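Local coordinates for protein phenolic acid decarboxylase (Sedimentibacter hydroxybenzoicus, PDB 7AE5) that catalyses the reversible, non-oxidative decarboxylation of 4-hydroxybenzoate and 3,4-dihydroxybenzoate to phenol and catechol, using prenylated FMN and manganese as cofactors, at residues Y142-V148 with V164-Q170; L129-N135 with F305-L310; V359-A365 with T443-E449. All coordinates share one frame. Residue numbers count along the deposited sequence, not the author numbering.

Contact 1 (Y142-V148 with V164-Q170); sequences YISKASV and VGTYRIQ. With RB (rubidium ion), chain R.
Two antiparallel ladders, out of step by one residue, join these segments. Ile143 N donates to Ile169 O at 2.6 Å. Ile169 N donates to Ile143 O at 2.9 Å. Val148 N donates to Gly165 O at 2.9 Å. Gly165 N donates to Val148 O at 3.2 Å. Between the ladders Ser144 and Lys145 bulge away, while Ala146 O stays on Thr166, 3.4 Å from its CA. Ile143, Val148 and Ile169 (chi1 m, chi2 m) share one face, Ile143 CB and Ile169 CB meeting at 3.8 Å. This is part of the split-barrel, FMN-binding domain of UbiD enzymes, and 164-168 lies in its predicted prenylated-FMN site. Tyr167 (m) turns its ring edge onto Val148, CD2 to CB 3.8 Å; Gly165 leaves a hollow for the hydroxyl, which a CB would strike. On the opposite face, Gln170 CB sits over the Tyr142 ring, 3.6 Å from its centroid, while Tyr142 OH bonds Glu273. Beside Glu227, Val164 O binds rubidium at 2.5 Å.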
loop_
_atom_site.group_PDB
_atom_site.type_symbol
_atom_site.label_atom_id
_atom_site.label_comp_id
_atom_site.label_asym_id
_atom_site.label_seq_id
_atom_site.Cartn_x
_atom_site.Cartn_y
_atom_site.Cartn_z
ATOM N N TYR C 142 -25.173 9.649 -39.882
ATOM C CA TYR C 142 -24.200 8.568 -39.892
ATOM C C TYR C 142 -24.839 7.246 -40.290
ATOM O O TYR C 142 -25.953 6.927 -39.864
ATOM C CB TYR C 142 -23.547 8.413 -38.520
ATOM C CG TYR C 142 -22.241 9.157 -38.366
ATOM C CD1 TYR C 142 -22.221 10.520 -38.102
ATOM C CD2 TYR C 142 -21.028 8.492 -38.472
ATOM C CE1 TYR C 142 -21.026 11.201 -37.951
ATOM C CE2 TYR C 142 -19.831 9.164 -38.325
ATOM C CZ TYR C 142 -19.836 10.516 -38.064
ATOM O OH TYR C 142 -18.644 11.179 -37.919
ATOM N N ILE C 143 -24.118 6.486 -41.109
ATOM C CA ILE C 143 -24.396 5.071 -41.326
ATOM C C ILE C 143 -23.528 4.305 -40.334
ATOM O O ILE C 143 -22.304 4.253 -40.478
ATOM C CB ILE C 143 -24.102 4.655 -42.772
ATOM C CG1 ILE C 143 -24.911 5.507 -43.749
ATOM C CG2 ILE C 143 -24.400 3.181 -42.977
ATOM C CD1 ILE C 143 -24.431 5.406 -45.176
ATOM N N SER C 144 -24.158 3.712 -39.322
ATOM C CA SER C 144 -23.443 3.215 -38.154
ATOM C C SER C 144 -23.374 1.697 -38.063
ATOM O O SER C 144 -22.812 1.180 -37.091
ATOM C CB SER C 144 -24.086 3.771 -36.880
ATOM O OG SER C 144 -25.276 3.068 -36.570
ATOM N N LYS C 145 -23.917 0.964 -39.036
ATOM C CA LYS C 145 -23.926 -0.492 -38.942
ATOM C C LYS C 145 -23.570 -1.143 -40.274
ATOM O O LYS C 145 -24.068 -2.229 -40.592
ATOM C CB LYS C 145 -25.286 -0.997 -38.457
ATOM C CG LYS C 145 -25.231 -2.321 -37.716
ATOM C CD LYS C 145 -26.625 -2.854 -37.467
ATOM C CE LYS C 145 -26.589 -4.135 -36.663
ATOM N NZ LYS C 145 -27.967 -4.573 -36.309
ATOM N N ALA C 146 -22.711 -0.502 -41.058
ATOM C CA ALA C 146 -22.333 -1.044 -42.353
ATOM C C ALA C 146 -21.220 -2.075 -42.211
ATOM O O ALA C 146 -20.407 -2.023 -41.283
ATOM C CB ALA C 146 -21.886 0.075 -43.291
ATOM N N SER C 147 -21.195 -3.022 -43.145
ATOM C CA SER C 147 -20.119 -4.001 -43.266
ATOM C C SER C 147 -19.293 -3.630 -44.493
ATOM O O SER C 147 -19.768 -3.752 -45.628
ATOM C CB SER C 147 -20.674 -5.419 -43.366
ATOM O OG SER C 147 -21.645 -5.654 -42.360
ATOM N N VAL C 148 -18.061 -3.184 -44.264
ATOM C CA VAL C 148 -17.233 -2.565 -45.294
ATOM C C VAL C 148 -16.218 -3.583 -45.794
ATOM O O VAL C 148 -15.484 -4.183 -44.997
ATOM C CB VAL C 148 -16.537 -1.306 -44.752
ATOM C CG1 VAL C 148 -15.355 -0.923 -45.631
ATOM C CG2 VAL C 148 -17.531 -0.160 -44.630
ATOM N N VAL C 164 -13.582 -7.769 -44.021
ATOM C CA VAL C 164 -14.859 -7.132 -43.723
ATOM C C VAL C 164 -14.834 -6.673 -42.270
ATOM O O VAL C 164 -14.605 -7.483 -41.356
ATOM C CB VAL C 164 -16.056 -8.067 -43.972
ATOM C CG1 VAL C 164 -17.366 -7.321 -43.771
ATOM C CG2 VAL C 164 -15.990 -8.677 -45.367
ATOM N N GLY C 165 -15.063 -5.373 -42.063
ATOM C CA GLY C 165 -15.184 -4.819 -40.733
ATOM C C GLY C 165 -16.254 -3.745 -40.709
ATOM O O GLY C 165 -16.703 -3.266 -41.753
ATOM N N THR C 166 -16.666 -3.383 -39.498
ATOM C CA THR C 166 -17.636 -2.314 -39.292
ATOM C C THR C 166 -16.901 -1.015 -38.995
ATOM O O THR C 166 -16.055 -0.966 -38.097
ATOM C CB THR C 166 -18.596 -2.640 -38.147
ATOM O OG1 THR C 166 -17.846 -3.035 -36.991
ATOM C CG2 THR C 166 -19.544 -3.759 -38.545
ATOM N N TYR C 167 -17.226 0.028 -39.753
ATOM C CA TYR C 167 -16.632 1.343 -39.572
ATOM C C TYR C 167 -17.725 2.388 -39.715
ATOM O O TYR C 167 -18.599 2.262 -40.577
ATOM C CB TYR C 167 -15.511 1.593 -40.588
ATOM C CG TYR C 167 -14.502 0.469 -40.648
ATOM C CD1 TYR C 167 -13.634 0.234 -39.590
ATOM C CD2 TYR C 167 -14.430 -0.369 -41.753
ATOM C CE1 TYR C 167 -12.716 -0.798 -39.635
ATOM C CE2 TYR C 167 -13.514 -1.403 -41.808
ATOM C CZ TYR C 167 -12.660 -1.613 -40.745
ATOM O OH TYR C 167 -11.747 -2.641 -40.792
ATOM N N ARG C 168 -17.681 3.408 -38.864
ATOM C CA ARG C 168 -18.695 4.450 -38.918
ATOM C C ARG C 168 -18.560 5.250 -40.208
ATOM O O ARG C 168 -17.454 5.578 -40.650
ATOM C CB ARG C 168 -18.596 5.361 -37.692
ATOM C CG ARG C 168 -17.415 6.314 -37.677
ATOM C CD ARG C 168 -17.169 6.825 -36.274
ATOM N NE ARG C 168 -16.335 8.019 -36.262
ATOM C CZ ARG C 168 -15.499 8.333 -35.284
ATOM N NH1 ARG C 168 -15.347 7.551 -34.227
ATOM N NH2 ARG C 168 -14.797 9.460 -35.366
ATOM N N ILE C 169 -19.701 5.546 -40.823
ATOM C CA ILE C 169 -19.759 6.165 -42.140
ATOM C C ILE C 169 -20.542 7.463 -42.001
ATOM O O ILE C 169 -21.770 7.439 -41.842
ATOM C CB ILE C 169 -20.409 5.236 -43.176
ATOM C CG1 ILE C 169 -19.606 3.941 -43.315
ATOM C CG2 ILE C 169 -20.534 5.928 -44.516
ATOM C CD1 ILE C 169 -18.224 4.138 -43.892
ATOM N N GLN C 170 -19.842 8.594 -42.054
ATOM C CA GLN C 170 -20.489 9.899 -42.003
ATOM C C GLN C 170 -20.862 10.329 -43.416
ATOM O O GLN C 170 -19.996 10.415 -44.292
ATOM C CB GLN C 170 -19.590 10.953 -41.361
ATOM C CG GLN C 170 -20.261 12.321 -41.291
ATOM C CD GLN C 170 -19.368 13.397 -40.711
ATOM O OE1 GLN C 170 -18.305 13.111 -40.164
ATOM N NE2 GLN C 170 -19.801 14.648 -40.827
HETATM RB RB RB R . -14.279 -9.259 -39.695
#

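Contact 2 (L129-N135 with F305-L310); sequences LPLYRIN and FENLYL
Phe305, in strand 304-306, has the most surface buried here. Segment 305-310 is extended; 129-135 is irregular, with an inverse gamma turn centred on Pro130 and a helical-type kink at Ile134. They run in the same direction, end-to-end vectors 13° apart, with CA atoms nearest at Leu129-Phe305 (5.7 Å) and Ile134-Tyr309 (6.3 Å); no backbone bond joins them. With chi1 t, the Phe305 side chain packs against the gamma turn. Leu129 CB lies over one ring face, 4.3 Å from the centroid, Pro130 O meets the edge at 3.3 Å from Phe305 CD2, Pro130 CD touches Phe305 CB at 3.6 Å, and Tyr132 CE1 approaches Phe305 CE2 to 3.9 Å. The p rotamer of Tyr132 swings its hydroxyl to Asn307 ND2 (OH to ND2 3.1 Å, a weak bond); Asn307 OD1 accepts from Ser144 N, and its ND2 also bonds Tyr142 O. Ile134 (chi1 m, chi2 t) comes second, pointing across the gap: Ile134 CG2 packs 3.6 Å from Tyr309 CD1, and Ile134 CD1 lies 3.8 Å from Leu308 O. Beyond it, Asn135 ND2 donates to Leu310 O at 2.9 Å. Facing away from this contact, Arg133 salt-bridges Glu39 of the ShdD chain. Together they form a seam between a loop of the UbiD split-barrel domain and the chain leaving edge strand 304-306 of the N-terminal mixed sheet.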
loop_
_atom_site.group_PDB
_atom_site.type_symbol
_atom_site.label_atom_id
_atom_site.label_comp_id
_atom_site.label_asym_id
_atom_site.label_seq_id
_atom_site.Cartn_x
_atom_site.Cartn_y
_atom_site.Cartn_z
ATOM N N LEU C 129 -31.608 5.706 -48.458
ATOM C CA LEU C 129 -31.507 5.526 -47.020
ATOM C C LEU C 129 -32.217 6.650 -46.285
ATOM O O LEU C 129 -31.928 7.828 -46.537
ATOM C CB LEU C 129 -30.037 5.482 -46.590
ATOM C CG LEU C 129 -29.157 4.420 -47.248
ATOM C CD1 LEU C 129 -27.697 4.638 -46.879
ATOM C CD2 LEU C 129 -29.609 3.025 -46.848
ATOM N N PRO C 130 -33.147 6.339 -45.383
ATOM C CA PRO C 130 -33.679 7.378 -44.493
ATOM C C PRO C 130 -32.643 7.798 -43.462
ATOM O O PRO C 130 -32.619 7.280 -42.340
ATOM C CB PRO C 130 -34.894 6.703 -43.840
ATOM C CG PRO C 130 -35.200 5.516 -44.706
ATOM C CD PRO C 130 -33.887 5.073 -45.262
ATOM N N LEU C 131 -31.778 8.735 -43.841
ATOM C CA LEU C 131 -30.656 9.127 -43.001
ATOM C C LEU C 131 -31.091 10.133 -41.942
ATOM O O LEU C 131 -31.923 11.009 -42.197
ATOM C CB LEU C 131 -29.537 9.711 -43.861
ATOM C CG LEU C 131 -28.803 8.680 -44.723
ATOM C CD1 LEU C 131 -28.156 9.339 -45.931
ATOM C CD2 LEU C 131 -27.769 7.930 -43.893
ATOM N N TYR C 132 -30.507 10.005 -40.753
ATOM C CA TYR C 132 -30.905 10.791 -39.594
ATOM C C TYR C 132 -29.693 10.985 -38.693
ATOM O O TYR C 132 -28.648 10.357 -38.880
ATOM C CB TYR C 132 -32.046 10.109 -38.834
ATOM C CG TYR C 132 -31.681 8.737 -38.316
ATOM C CD1 TYR C 132 -31.713 7.626 -39.150
ATOM C CD2 TYR C 132 -31.297 8.553 -36.995
ATOM C CE1 TYR C 132 -31.374 6.372 -38.681
ATOM C CE2 TYR C 132 -30.958 7.304 -36.517
ATOM C CZ TYR C 132 -30.997 6.218 -37.362
ATOM O OH TYR C 132 -30.659 4.975 -36.880
ATOM N N ARG C 133 -29.843 11.860 -37.702
ATOM C CA ARG C 133 -28.776 12.124 -36.745
ATOM C C ARG C 133 -28.936 11.202 -35.540
ATOM O O ARG C 133 -29.973 11.221 -34.868
ATOM C CB ARG C 133 -28.773 13.586 -36.305
ATOM C CG ARG C 133 -27.440 14.014 -35.714
ATOM C CD ARG C 133 -27.481 15.416 -35.130
ATOM N NE ARG C 133 -27.738 16.438 -36.137
ATOM C CZ ARG C 133 -26.832 16.885 -36.996
ATOM N NH1 ARG C 133 -25.605 16.390 -37.029
ATOM N NH2 ARG C 133 -27.164 17.856 -37.842
ATOM N N ILE C 134 -27.901 10.407 -35.266
ATOM C CA ILE C 134 -27.984 9.403 -34.209
ATOM C C ILE C 134 -27.882 10.058 -32.836
ATOM O O ILE C 134 -28.690 9.790 -31.943
ATOM C CB ILE C 134 -26.900 8.330 -34.408
ATOM C CG1 ILE C 134 -26.939 7.802 -35.844
ATOM C CG2 ILE C 134 -27.081 7.198 -33.407
ATOM C CD1 ILE C 134 -25.894 6.758 -36.137
ATOM N N ASN C 135 -26.885 10.911 -32.640
ATOM C CA ASN C 135 -26.737 11.620 -31.380
ATOM C C ASN C 135 -26.689 13.119 -31.633
ATOM O O ASN C 135 -26.410 13.576 -32.744
ATOM C CB ASN C 135 -25.492 11.152 -30.618
ATOM C CG ASN C 135 -25.773 9.950 -29.736
ATOM O OD1 ASN C 135 -26.674 9.980 -28.896
ATOM N ND2 ASN C 135 -25.008 8.882 -29.928
ATOM N N PHE C 305 -33.178 0.282 -44.255
ATOM C CA PHE C 305 -31.975 0.893 -43.696
ATOM C C PHE C 305 -31.759 0.333 -42.296
ATOM O O PHE C 305 -32.339 0.820 -41.321
ATOM C CB PHE C 305 -32.109 2.413 -43.675
ATOM C CG PHE C 305 -30.896 3.132 -43.140
ATOM C CD1 PHE C 305 -29.636 2.556 -43.212
ATOM C CD2 PHE C 305 -31.016 4.393 -42.574
ATOM C CE1 PHE C 305 -28.524 3.219 -42.724
ATOM C CE2 PHE C 305 -29.906 5.062 -42.085
ATOM C CZ PHE C 305 -28.659 4.473 -42.161
ATOM N N GLU C 306 -30.918 -0.693 -42.194
ATOM C CA GLU C 306 -30.576 -1.280 -40.904
ATOM C C GLU C 306 -29.471 -0.443 -40.271
ATOM O O GLU C 306 -28.311 -0.512 -40.688
ATOM C CB GLU C 306 -30.141 -2.734 -41.068
ATOM C CG GLU C 306 -29.867 -3.441 -39.745
ATOM C CD GLU C 306 -28.912 -4.613 -39.881
ATOM O OE1 GLU C 306 -28.435 -4.870 -41.005
ATOM O OE2 GLU C 306 -28.640 -5.282 -38.861
ATOM N N ASN C 307 -29.833 0.353 -39.269
ATOM C CA ASN C 307 -28.896 1.242 -38.604
ATOM C C ASN C 307 -28.894 0.958 -37.110
ATOM O O ASN C 307 -29.794 0.304 -36.577
ATOM C CB ASN C 307 -29.237 2.714 -38.865
ATOM C CG ASN C 307 -28.002 3.577 -39.016
ATOM O OD1 ASN C 307 -26.954 3.110 -39.464
ATOM N ND2 ASN C 307 -28.122 4.849 -38.654
ATOM N N LEU C 308 -27.867 1.469 -36.436
ATOM C CA LEU C 308 -27.614 1.163 -35.036
ATOM C C LEU C 308 -27.538 2.446 -34.224
ATOM O O LEU C 308 -26.927 3.428 -34.654
ATOM C CB LEU C 308 -26.309 0.356 -34.886
ATOM C CG LEU C 308 -25.583 0.220 -33.541
ATOM C CD1 LEU C 308 -24.798 -1.076 -33.527
ATOM C CD2 LEU C 308 -24.630 1.384 -33.272
ATOM N N TYR C 309 -28.157 2.431 -33.049
ATOM C CA TYR C 309 -27.957 3.483 -32.064
ATOM C C TYR C 309 -26.925 3.037 -31.036
ATOM O O TYR C 309 -26.948 1.893 -30.572
ATOM C CB TYR C 309 -29.256 3.853 -31.342
ATOM C CG TYR C 309 -29.016 4.836 -30.212
ATOM C CD1 TYR C 309 -28.813 6.185 -30.474
ATOM C CD2 TYR C 309 -28.956 4.408 -28.891
ATOM C CE1 TYR C 309 -28.578 7.084 -29.452
ATOM C CE2 TYR C 309 -28.719 5.300 -27.862
ATOM C CZ TYR C 309 -28.531 6.638 -28.150
ATOM O OH TYR C 309 -28.293 7.536 -27.133
ATOM N N LEU C 310 -26.026 3.949 -30.678
ATOM C CA LEU C 310 -25.093 3.731 -29.586
ATOM C C LEU C 310 -25.063 4.966 -28.698
ATOM O O LEU C 310 -25.230 6.097 -29.166
ATOM C CB LEU C 310 -23.675 3.395 -30.090
ATOM C CG LEU C 310 -22.709 4.520 -30.471
ATOM C CD1 LEU C 310 -21.307 3.958 -30.645
ATOM C CD2 LEU C 310 -23.163 5.219 -31.742
#

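Contact 3 (V359-A365 with T443-E449). With RB (rubidium ion), chain Q.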
loop_
_atom_site.group_PDB
_atom_site.type_symbol
_atom_site.label_atom_id
_atom_site.label_comp_id
_atom_site.label_asym_id
_atom_site.label_seq_id
_atom_site.Cartn_x
_atom_site.Cartn_y
_atom_site.Cartn_z
ATOM N N VAL C 359 -9.828 -24.118 -9.640
ATOM C CA VAL C 359 -8.574 -23.723 -9.011
ATOM C C VAL C 359 -7.733 -24.981 -8.818
ATOM O O VAL C 359 -8.053 -25.830 -7.982
ATOM C CB VAL C 359 -8.814 -22.992 -7.684
ATOM C CG1 VAL C 359 -7.505 -22.459 -7.120
ATOM C CG2 VAL C 359 -9.805 -21.855 -7.879
ATOM N N ARG C 360 -6.661 -25.107 -9.605
ATOM C CA ARG C 360 -5.788 -26.273 -9.506
ATOM C C ARG C 360 -5.172 -26.382 -8.117
ATOM O O ARG C 360 -5.324 -27.397 -7.429
ATOM C CB ARG C 360 -4.694 -26.198 -10.574
ATOM C CG ARG C 360 -4.365 -27.527 -11.219
ATOM C CD ARG C 360 -3.019 -27.483 -11.921
ATOM N NE ARG C 360 -3.090 -26.738 -13.172
ATOM C CZ ARG C 360 -2.036 -26.349 -13.874
ATOM N NH1 ARG C 360 -0.805 -26.661 -13.505
ATOM N NH2 ARG C 360 -2.222 -25.631 -14.979
ATOM N N TYR C 361 -4.462 -25.341 -7.693
ATOM C CA TYR C 361 -3.855 -25.294 -6.373
ATOM C C TYR C 361 -3.952 -23.871 -5.842
ATOM O O TYR C 361 -4.369 -22.951 -6.551
ATOM C CB TYR C 361 -2.400 -25.786 -6.406
ATOM C CG TYR C 361 -1.594 -25.299 -7.595
ATOM C CD1 TYR C 361 -1.421 -23.942 -7.840
ATOM C CD2 TYR C 361 -1.008 -26.203 -8.474
ATOM C CE1 TYR C 361 -0.684 -23.497 -8.924
ATOM C CE2 TYR C 361 -0.269 -25.767 -9.562
ATOM C CZ TYR C 361 -0.111 -24.415 -9.781
ATOM O OH TYR C 361 0.622 -23.976 -10.860
ATOM N N GLY C 362 -3.574 -23.699 -4.578
ATOM C CA GLY C 362 -3.674 -22.410 -3.918
ATOM C C GLY C 362 -3.059 -21.260 -4.690
ATOM O O GLY C 362 -1.889 -21.316 -5.077
ATOM N N GLY C 363 -3.848 -20.212 -4.926
ATOM C CA GLY C 363 -3.392 -19.052 -5.660
ATOM C C GLY C 363 -3.530 -19.145 -7.163
ATOM O O GLY C 363 -3.190 -18.180 -7.860
ATOM N N TYR C 364 -4.034 -20.268 -7.683
ATOM C CA TYR C 364 -4.107 -20.474 -9.128
ATOM C C TYR C 364 -4.984 -19.435 -9.814
ATOM O O TYR C 364 -4.786 -19.146 -11.000
ATOM C CB TYR C 364 -4.627 -21.883 -9.412
ATOM C CG TYR C 364 -4.701 -22.272 -10.870
ATOM C CD1 TYR C 364 -3.549 -22.531 -11.602
ATOM C CD2 TYR C 364 -5.928 -22.411 -11.506
ATOM C CE1 TYR C 364 -3.618 -22.902 -12.934
ATOM C CE2 TYR C 364 -6.008 -22.782 -12.834
ATOM C CZ TYR C 364 -4.851 -23.025 -13.543
ATOM O OH TYR C 364 -4.929 -23.395 -14.865
ATOM N N ALA C 365 -5.953 -18.865 -9.093
ATOM C CA ALA C 365 -6.860 -17.899 -9.704
ATOM C C ALA C 365 -6.133 -16.634 -10.142
ATOM O O ALA C 365 -6.509 -16.024 -11.149
ATOM C CB ALA C 365 -7.986 -17.551 -8.736
ATOM N N THR C 443 -12.376 -16.397 -5.674
ATOM C CA THR C 443 -12.468 -17.846 -5.592
ATOM C C THR C 443 -12.274 -18.335 -4.162
ATOM O O THR C 443 -11.709 -17.640 -3.298
ATOM C CB THR C 443 -11.445 -18.524 -6.512
ATOM O OG1 THR C 443 -10.122 -18.316 -6.002
ATOM C CG2 THR C 443 -11.550 -17.972 -7.924
ATOM N N THR C 444 -12.780 -19.553 -3.939
ATOM C CA THR C 444 -12.658 -20.250 -2.666
ATOM C C THR C 444 -11.237 -20.771 -2.495
ATOM O O THR C 444 -10.696 -21.387 -3.421
ATOM C CB THR C 444 -13.644 -21.421 -2.617
ATOM O OG1 THR C 444 -14.971 -20.955 -2.893
ATOM C CG2 THR C 444 -13.613 -22.100 -1.261
ATOM N N PRO C 445 -10.602 -20.551 -1.346
ATOM C CA PRO C 445 -9.238 -21.055 -1.150
ATOM C C PRO C 445 -9.174 -22.571 -1.257
ATOM O O PRO C 445 -10.049 -23.288 -0.768
ATOM C CB PRO C 445 -8.884 -20.579 0.265
ATOM C CG PRO C 445 -9.795 -19.418 0.518
ATOM C CD PRO C 445 -11.064 -19.727 -0.214
ATOM N N VAL C 446 -8.130 -23.052 -1.918
ATOM C CA VAL C 446 -7.813 -24.476 -1.955
ATOM C C VAL C 446 -6.403 -24.638 -1.405
ATOM O O VAL C 446 -5.613 -23.678 -1.400
ATOM C CB VAL C 446 -7.950 -25.060 -3.381
ATOM C CG1 VAL C 446 -9.271 -24.650 -4.008
ATOM C CG2 VAL C 446 -6.792 -24.624 -4.250
ATOM N N PRO C 447 -6.063 -25.822 -0.899
ATOM C CA PRO C 447 -4.705 -26.054 -0.386
ATOM C C PRO C 447 -3.656 -25.672 -1.415
ATOM O O PRO C 447 -3.831 -25.927 -2.616
ATOM C CB PRO C 447 -4.690 -27.564 -0.111
ATOM C CG PRO C 447 -6.103 -27.884 0.226
ATOM C CD PRO C 447 -6.970 -26.942 -0.584
ATOM N N PRO C 448 -2.537 -25.068 -0.983
ATOM C CA PRO C 448 -2.206 -24.842 0.428
ATOM C C PRO C 448 -2.629 -23.490 1.015
ATOM O O PRO C 448 -2.044 -23.088 2.020
ATOM C CB PRO C 448 -0.684 -24.948 0.426
ATOM C CG PRO C 448 -0.299 -24.359 -0.897
ATOM C CD PRO C 448 -1.416 -24.697 -1.866
ATOM N N GLU C 449 -3.602 -22.801 0.426
ATOM C CA GLU C 449 -4.071 -21.552 1.017
ATOM C C GLU C 449 -4.992 -21.858 2.192
ATOM O O GLU C 449 -5.976 -22.586 2.018
ATOM C CB GLU C 449 -4.803 -20.686 -0.002
ATOM C CG GLU C 449 -5.206 -19.328 0.569
ATOM C CD GLU C 449 -6.095 -18.519 -0.360
ATOM O OE1 GLU C 449 -6.081 -18.775 -1.582
ATOM O OE2 GLU C 449 -6.804 -17.618 0.138
HETATM RB RB RB Q . -10.623 -15.521 -2.681
HETATM O O HOH W 1 -6.436 -20.729 -3.397
HETATM O O HOH W 2 -6.748 -19.054 -6.124
HETATM O O HOH W 3 -8.665 -16.993 -2.805
#
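Two tight turns face each other here. Tyr361 to Tyr364 form a type II beta turn, closed by Tyr364 N to Tyr361 O at 2.9 Å; Gly363, at its third position, has phi/psi of 87/-1°, which calls for glycine, and is also the N-cap of helix 364-372. Opposite, Val446 to Glu449 make a type VIa turn round the cis peptide before Pro448, closed by Glu449 N to Val446 O at 2.9 Å. One direct bond joins the turns: Gly362 N donates to Pro447 O at 3.0 Å. A CB on Gly362 would clash with Pro448 CD, so the close approach needs glycine there too. Water 1 is a second link, accepting from Gly363 N (3.1 Å) and Val446 N (3.2 Å) and donating to Glu449 OE1 (2.7 Å). Water 2 accepts from Ala365 N at 3.1 Å and weakly reaches Thr443 OG1. Among the side chains, Val446 is the wedge: its CG2 lies 3.7 Å from Val359 CG1 and 3.3 Å from Tyr361 C. Ala365 CB packs on Thr443 OG1 at 3.6 Å. Thr443 O binds the rubidium ion at 2.5 Å, beside water 3 and ligands that include Arg407 O, Asp441 O and Asp413 OD1. Tyr361 also packs on Met379, and Pro448 on Gly433, of a neighbouring subunit, another copy of this protein. The two loops follow strands 352-357 and 434-441, which run parallel to strand 384-388 between them; the first opens the beta-alpha-beta crossover, through helix 364-372, of the UbiD C-terminal domain.

Overall arrangement
Contacts 1 and 2 form one continuous block, their centres 11 Å apart. The bend at Ser144 and Lys145 joins them: Ser144 OG lies 2.6 Å from Leu308 O, a probable hydrogen bond, and Lys145 NZ makes a salt bridge of 2.7 Å with Glu306 OE2. Both border the predicted active site, the side chains of Arg168 and Leu310 lying about 3 Å and 5 Å from that of Glu278, the likely proton donor. Contact 3 stands apart, on the opposite side of the chain's centre, about 45 Å from contact 1 and 49 Å from contact 2 between centres. Its rubidium ion is thus distinct from the one at Val164, near the predicted cofactor and Mn(2+) residues.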